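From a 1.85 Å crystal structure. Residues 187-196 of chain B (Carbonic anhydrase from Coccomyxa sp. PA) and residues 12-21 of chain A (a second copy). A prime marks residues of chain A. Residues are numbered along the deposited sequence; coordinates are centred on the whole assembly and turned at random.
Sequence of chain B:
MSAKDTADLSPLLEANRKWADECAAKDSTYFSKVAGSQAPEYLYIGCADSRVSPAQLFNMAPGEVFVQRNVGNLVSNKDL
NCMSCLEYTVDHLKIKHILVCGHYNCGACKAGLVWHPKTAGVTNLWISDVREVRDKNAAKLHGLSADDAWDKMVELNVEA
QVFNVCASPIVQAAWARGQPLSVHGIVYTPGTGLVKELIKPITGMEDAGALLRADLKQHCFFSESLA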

ATOM      1  N   VAL B 187      22.403  10.979  10.760  1.00 28.58           N
ATOM      2  CA  VAL B 187      21.800  10.434  11.963  1.00 28.22           C
ATOM      3  C   VAL B 187      21.754  11.486  13.062  1.00 30.77           C
ATOM      4  O   VAL B 187      22.616  12.283  13.147  1.00 32.40           O
ATOM      5  CB  VAL B 187      22.535   9.200  12.428  1.00 29.05           C
ATOM      6  CG1 VAL B 187      23.858   9.552  12.967  1.00 33.09           C
ATOM      7  CG2 VAL B 187      21.751   8.457  13.405  1.00 28.68           C
ATOM      8  N   TYR B 188      20.710  11.481  13.856  1.00 29.70           N
ATOM      9  CA  TYR B 188      20.488  12.474  14.901  1.00 30.59           C
ATOM     10  C   TYR B 188      20.522  11.805  16.251  1.00 28.74           C
ATOM     11  O   TYR B 188      20.086  10.726  16.380  1.00 28.55           O
ATOM     12  CB  TYR B 188      19.138  13.136  14.710  1.00 27.82           C
ATOM     13  CG  TYR B 188      18.695  14.197  15.694  1.00 29.43           C
ATOM     14  CD1 TYR B 188      19.181  15.474  15.633  1.00 30.98           C
ATOM     15  CD2 TYR B 188      17.723  13.941  16.622  1.00 29.71           C
ATOM     16  CE1 TYR B 188      18.747  16.435  16.482  1.00 32.00           C
ATOM     17  CE2 TYR B 188      17.287  14.912  17.475  1.00 28.66           C
ATOM     18  CZ  TYR B 188      17.802  16.148  17.397  1.00 31.85           C
ATOM     19  OH  TYR B 188      17.361  17.087  18.244  1.00 34.39           O
ATOM     20  N   THR B 189      21.055  12.503  17.244  1.00 31.90           N
ATOM     21  CA  THR B 189      21.103  12.015  18.610  1.00 31.26           C
ATOM     22  C   THR B 189      20.156  12.825  19.491  1.00 30.71           C
ATOM     23  O   THR B 189      20.423  13.933  19.801  1.00 32.92           O
ATOM     24  CB  THR B 189      22.525  12.069  19.188  1.00 31.16           C
ATOM     25  OG1 THR B 189      23.425  11.344  18.357  1.00 30.07           O
ATOM     26  CG2 THR B 189      22.544  11.456  20.518  1.00 30.82           C
ATOM     27  N   PRO B 190      19.042  12.244  19.870  1.00 30.66           N
ATOM     28  CA  PRO B 190      17.999  12.985  20.552  1.00 32.00           C
ATOM     29  C   PRO B 190      18.503  13.587  21.855  1.00 33.60           C
ATOM     30  O   PRO B 190      18.165  14.675  22.167  1.00 33.97           O
ATOM     31  CB  PRO B 190      16.954  11.930  20.817  1.00 30.91           C
ATOM     32  CG  PRO B 190      17.224  10.910  19.847  1.00 32.29           C
ATOM     33  CD  PRO B 190      18.649  10.859  19.674  1.00 30.10           C
ATOM     34  N   GLY B 191      19.299  12.834  22.580  1.00 35.37           N
ATOM     35  CA  GLY B 191      20.007  13.320  23.807  1.00 34.49           C
ATOM     36  C   GLY B 191      21.016  14.456  23.688  1.00 36.15           C
ATOM     37  O   GLY B 191      21.432  14.965  24.738  1.00 35.91           O
ATOM     38  N   THR B 192      21.427  14.913  22.495  1.00 34.16           N
ATOM     39  CA  THR B 192      22.384  16.032  22.382  1.00 34.40           C
ATOM     40  C   THR B 192      21.935  17.100  21.412  1.00 35.98           C
ATOM     41  O   THR B 192      22.417  18.246  21.356  1.00 35.26           O
ATOM     42  CB  THR B 192      23.776  15.532  21.897  1.00 35.82           C
ATOM     43  OG1 THR B 192      23.659  14.944  20.587  1.00 32.64           O
ATOM     44  CG2 THR B 192      24.356  14.450  22.840  1.00 33.88           C
ATOM     45  N   GLY B 193      20.950  16.706  20.592  1.00 34.19           N
ATOM     46  CA  GLY B 193      20.432  17.634  19.563  1.00 33.59           C
ATOM     47  C   GLY B 193      21.326  17.694  18.338  1.00 32.12           C
ATOM     48  O   GLY B 193      21.135  18.566  17.477  1.00 34.57           O
ATOM     49  N   LEU B 194      22.323  16.821  18.232  1.00 31.76           N
ATOM     50  CA  LEU B 194      23.275  16.968  17.087  1.00 31.03           C
ATOM     51  C   LEU B 194      23.021  15.920  15.972  1.00 30.36           C
ATOM     52  O   LEU B 194      22.756  14.783  16.274  1.00 28.87           O
ATOM     53  CB  LEU B 194      24.735  16.727  17.547  1.00 31.64           C
ATOM     54  CG  LEU B 194      25.204  17.741  18.626  1.00 31.35           C
ATOM     55  CD1 LEU B 194      26.582  17.224  18.986  1.00 32.42           C
ATOM     56  CD2 LEU B 194      25.253  19.107  17.925  1.00 35.91           C
ATOM     57  N   VAL B 195      23.281  16.365  14.733  1.00 32.23           N
ATOM     58  CA  VAL B 195      23.291  15.539  13.533  1.00 32.32           C
ATOM     59  C   VAL B 195      24.687  15.142  13.259  1.00 33.01           C
ATOM     60  O   VAL B 195      25.590  15.972  13.394  1.00 33.79           O
ATOM     61  CB  VAL B 195      22.753  16.388  12.289  1.00 32.39           C
ATOM     62  CG1 VAL B 195      22.873  15.550  11.001  1.00 33.83           C
ATOM     63  CG2 VAL B 195      21.309  16.837  12.561  1.00 32.17           C
ATOM     64  N   LYS B 196      24.909  13.875  12.882  1.00 32.47           N
ATOM     65  CA  LYS B 196      26.180  13.439  12.402  1.00 31.99           C
ATOM     66  C   LYS B 196      26.000  12.968  10.920  1.00 34.59           C
ATOM     67  O   LYS B 196      24.986  12.428  10.572  1.00 34.28           O
ATOM     68  CB  LYS B 196      26.646  12.245  13.287  1.00 32.23           C
ATOM     69  CG  LYS B 196      27.978  11.602  12.850  1.00 35.59           C
ATOM     70  CD  LYS B 196      28.586  10.584  13.819  1.00 38.25           C
ATOM     71  CE  LYS B 196      27.429   9.729  14.345  1.00 38.65           C
ATOM     72  NZ  LYS B 196      27.878   8.545  15.194  1.00 38.59           N
TER
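Chain A, residues 12-21: LLEANRKWAD

Residues 12-21 of chain A form a stretch of continuous helix, with phi and psi close to -63° and -43° and an unbroken series of i to i-4 backbone hydrogen bonds, from Asn16′ N to Leu12′ O at 3.1 Å through Asp21′ N to Arg17′ O at 2.8 Å. The helix lies on a hairpin of chain B, whose strands are joined by pairs such as Lys196 N to Val187 O (2.8 Å) and Thr189 N to Leu194 O (3.0 Å). Its axis approaches that of strand 194-196 to 7.7 Å, and the two run nearly antiparallel, at 152°. The register therefore descends along the helix as it rises along the strand: Gly193 faces Ala20′ (CA to CA 5.1 Å), Leu194 lies near Arg17′ (CA to CA 6.0 Å), and Val195 near Leu13′ (CA to CA 6.6 Å). Together the two stretches bury 381 Å².

Leu194, Asn16′ and Val195 cover the most surface, and Asn16′ organises the polar part of the contact. Its CA-to-CB bond points toward chain B, and with chi1 near 164° (t) its amide reaches the strand backbone. There it behaves much as a peptide group would: OD1 accepts a hydrogen bond from Val195 N at 2.8 Å, while ND2 donates one to Gly193 O at 3.0 Å. A carboxamide suits this place because it carries a donor and an acceptor on one carbon, and so can serve both backbone groups at once. Water 1 extends the link, lying 2.8 Å from Asn16′ OD1 and 2.8 Å from Val195 O.

Val195 also points its CB toward the helix. Its chi1 of 175° (t) brings CG1 to 3.6 Å from Leu13′ CD2, so the branched side chain packs against the leucine one turn before Asn16′ while its own backbone N is held by the amide. Leu194 starts sideways, but its end comes nearer: CD2 lies 3.9 Å from Arg17′ CA and 3.9 Å from Ala20′ CB. Leucine suits the place because its branched, apolar tip can set a methyl against the Arg17′ backbone carbon and the Ala20′ methyl without leaving a polar group unpaired. Arg17′ likewise begins sideways, and its aliphatic part adds to the contact, with CG 4.0 Å from Leu194 CD2.

At the turn, small residues let the chains come close. The methyl of Ala20′ sits 3.5 Å from both Thr192 O and Gly193 O. An ideal CB on Gly193 would lie 3.1 Å from Ala20′ CB and 3.5 Å from Trp19′ CZ3, both tight; its positive phi of 80° independently favours glycine, since a CB would also jam against the preceding carbonyl O. Thr192 OG1 steadies the turn by accepting a hydrogen bond from Leu194 N at 3.3 Å.

Two buried aromatic residues, Tyr188 and Trp19′, also meet beside the turn. Trp19′ meets Tyr188 at its ring edge, with CH2 3.7 Å from Tyr188 OH, and CZ3 of the same ring approaches Gly193 O to 3.5 Å.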

ATOM      1  N   LEU A  12      24.940  23.253   6.819  1.00 44.06           N
ATOM      2  CA  LEU A  12      23.740  22.721   7.453  1.00 43.02           C
ATOM      3  C   LEU A  12      24.038  22.193   8.843  1.00 39.24           C
ATOM      4  O   LEU A  12      23.323  22.485   9.809  1.00 39.73           O
ATOM      5  CB  LEU A  12      23.167  21.570   6.615  1.00 44.04           C
ATOM      6  CG  LEU A  12      21.707  21.672   6.157  1.00 46.54           C
ATOM      7  CD1 LEU A  12      21.154  20.247   5.955  1.00 47.79           C
ATOM      8  CD2 LEU A  12      20.866  22.466   7.059  1.00 45.68           C
ATOM      9  N   LEU A  13      25.091  21.402   8.930  1.00 39.01           N
ATOM     10  CA  LEU A  13      25.540  20.810  10.194  1.00 38.94           C
ATOM     11  C   LEU A  13      25.915  21.869  11.233  1.00 40.68           C
ATOM     12  O   LEU A  13      25.693  21.678  12.451  1.00 41.65           O
ATOM     13  CB  LEU A  13      26.705  19.830   9.941  1.00 38.83           C
ATOM     14  CG  LEU A  13      26.379  18.654   8.983  1.00 40.46           C
ATOM     15  CD1 LEU A  13      27.658  17.884   8.592  1.00 40.62           C
ATOM     16  CD2 LEU A  13      25.387  17.793   9.772  1.00 42.02           C
ATOM     17  N   GLU A  14      26.529  22.949  10.747  1.00 41.72           N
ATOM     18  CA  GLU A  14      26.960  24.094  11.558  1.00 42.74           C
ATOM     19  C   GLU A  14      25.726  24.783  12.093  1.00 42.04           C
ATOM     20  O   GLU A  14      25.648  25.096  13.297  1.00 42.43           O
ATOM     21  CB  GLU A  14      27.832  25.078  10.699  1.00 43.90           C
ATOM     22  CG  GLU A  14      28.399  26.300  11.509  1.00 51.87           C
ATOM     23  CD  GLU A  14      28.995  25.886  12.910  1.00 60.18           C
ATOM     24  OE1 GLU A  14      29.778  24.892  12.982  1.00 64.66           O
ATOM     25  OE2 GLU A  14      28.643  26.538  13.950  1.00 64.41           O
ATOM     26  N   ALA A  15      24.685  24.930  11.261  1.00 41.52           N
ATOM     27  CA  ALA A  15      23.493  25.560  11.763  1.00 40.16           C
ATOM     28  C   ALA A  15      22.844  24.711  12.874  1.00 38.52           C
ATOM     29  O   ALA A  15      22.288  25.221  13.858  1.00 38.00           O
ATOM     30  CB  ALA A  15      22.504  25.879  10.603  1.00 41.27           C
ATOM     31  N   ASN A  16      22.863  23.387  12.698  1.00 38.25           N
ATOM     32  CA  ASN A  16      22.336  22.464  13.718  1.00 34.84           C
ATOM     33  C   ASN A  16      23.129  22.531  15.056  1.00 36.66           C
ATOM     34  O   ASN A  16      22.528  22.508  16.140  1.00 35.74           O
ATOM     35  CB  ASN A  16      22.419  21.042  13.128  1.00 33.42           C
ATOM     36  CG  ASN A  16      22.292  19.955  14.159  1.00 29.32           C
ATOM     37  OD1 ASN A  16      23.247  19.171  14.327  1.00 34.71           O
ATOM     38  ND2 ASN A  16      21.135  19.836  14.808  1.00 30.45           N
ATOM     39  N   ARG A  17      24.456  22.447  14.943  1.00 36.81           N
ATOM     40  CA  ARG A  17      25.339  22.515  16.125  1.00 38.11           C
ATOM     41  C   ARG A  17      25.057  23.840  16.924  1.00 38.45           C
ATOM     42  O   ARG A  17      24.850  23.801  18.132  1.00 38.36           O
ATOM     43  CB  ARG A  17      26.790  22.412  15.728  1.00 39.28           C
ATOM     44  CG  ARG A  17      27.695  22.057  16.953  1.00 40.56           C
ATOM     45  CD  ARG A  17      29.219  22.091  16.605  1.00 50.97           C
ATOM     46  NE  ARG A  17      29.659  20.844  15.955  1.00 56.03           N
ATOM     47  CZ  ARG A  17      29.850  19.660  16.564  1.00 59.65           C
ATOM     48  NH1 ARG A  17      29.675  19.525  17.886  1.00 50.17           N
ATOM     49  NH2 ARG A  17      30.239  18.593  15.835  1.00 58.06           N
ATOM     50  N   LYS A  18      24.915  24.944  16.191  1.00 39.55           N
ATOM     51  CA  LYS A  18      24.690  26.290  16.806  1.00 41.80           C
ATOM     52  C   LYS A  18      23.343  26.309  17.519  1.00 41.28           C
ATOM     53  O   LYS A  18      23.189  26.814  18.666  1.00 39.78           O
ATOM     54  CB  LYS A  18      24.858  27.347  15.703  1.00 44.01           C
ATOM     55  CG  LYS A  18      24.674  28.837  16.089  1.00 49.97           C
ATOM     56  CD  LYS A  18      25.540  29.698  15.111  1.00 56.07           C
ATOM     57  CE  LYS A  18      25.038  31.176  14.977  1.00 60.15           C
ATOM     58  NZ  LYS A  18      24.053  31.518  16.068  1.00 64.15           N
ATOM     59  N   TRP A  19      22.338  25.698  16.858  1.00 39.48           N
ATOM     60  CA  TRP A  19      21.044  25.494  17.481  1.00 37.62           C
ATOM     61  C   TRP A  19      21.100  24.597  18.712  1.00 36.37           C
ATOM     62  O   TRP A  19      20.517  24.942  19.718  1.00 36.78           O
ATOM     63  CB  TRP A  19      20.038  24.861  16.444  1.00 36.11           C
ATOM     64  CG  TRP A  19      18.752  24.410  17.050  1.00 36.59           C
ATOM     65  CD1 TRP A  19      17.680  25.183  17.384  1.00 35.98           C
ATOM     66  CD2 TRP A  19      18.394  23.044  17.401  1.00 34.71           C
ATOM     67  NE1 TRP A  19      16.670  24.394  17.921  1.00 37.33           N
ATOM     68  CE2 TRP A  19      17.095  23.079  17.937  1.00 35.34           C
ATOM     69  CE3 TRP A  19      19.060  21.808  17.294  1.00 34.84           C
ATOM     70  CZ2 TRP A  19      16.427  21.935  18.353  1.00 36.56           C
ATOM     71  CZ3 TRP A  19      18.392  20.667  17.693  1.00 32.29           C
ATOM     72  CH2 TRP A  19      17.076  20.744  18.210  1.00 36.03           C
ATOM     73  N   ALA A  20      21.759  23.433  18.653  1.00 37.06           N
ATOM     74  CA  ALA A  20      21.682  22.540  19.808  1.00 35.72           C
ATOM     75  C   ALA A  20      22.482  23.186  20.951  1.00 37.80           C
ATOM     76  O   ALA A  20      22.191  22.974  22.125  1.00 35.30           O
ATOM     77  CB  ALA A  20      22.320  21.215  19.491  1.00 36.28           C
ATOM     78  N   ASP A  21      23.527  23.897  20.558  1.00 38.80           N
ATOM     79  CA  ASP A  21      24.375  24.593  21.591  1.00 42.05           C
ATOM     80  C   ASP A  21      23.583  25.643  22.390  1.00 41.52           C
ATOM     81  O   ASP A  21      23.464  25.555  23.619  1.00 41.81           O
ATOM     82  CB  ASP A  21      25.631  25.154  20.940  1.00 41.28           C
ATOM     83  CG  ASP A  21      26.537  25.879  21.972  1.00 46.78           C
ATOM     84  OD1 ASP A  21      26.888  27.012  21.677  1.00 48.39           O
ATOM     85  OD2 ASP A  21      26.817  25.309  23.062  1.00 48.37           O
TER
HETATM   86  O   HOH W   1      25.858  18.755  13.432  1.00 47.27           O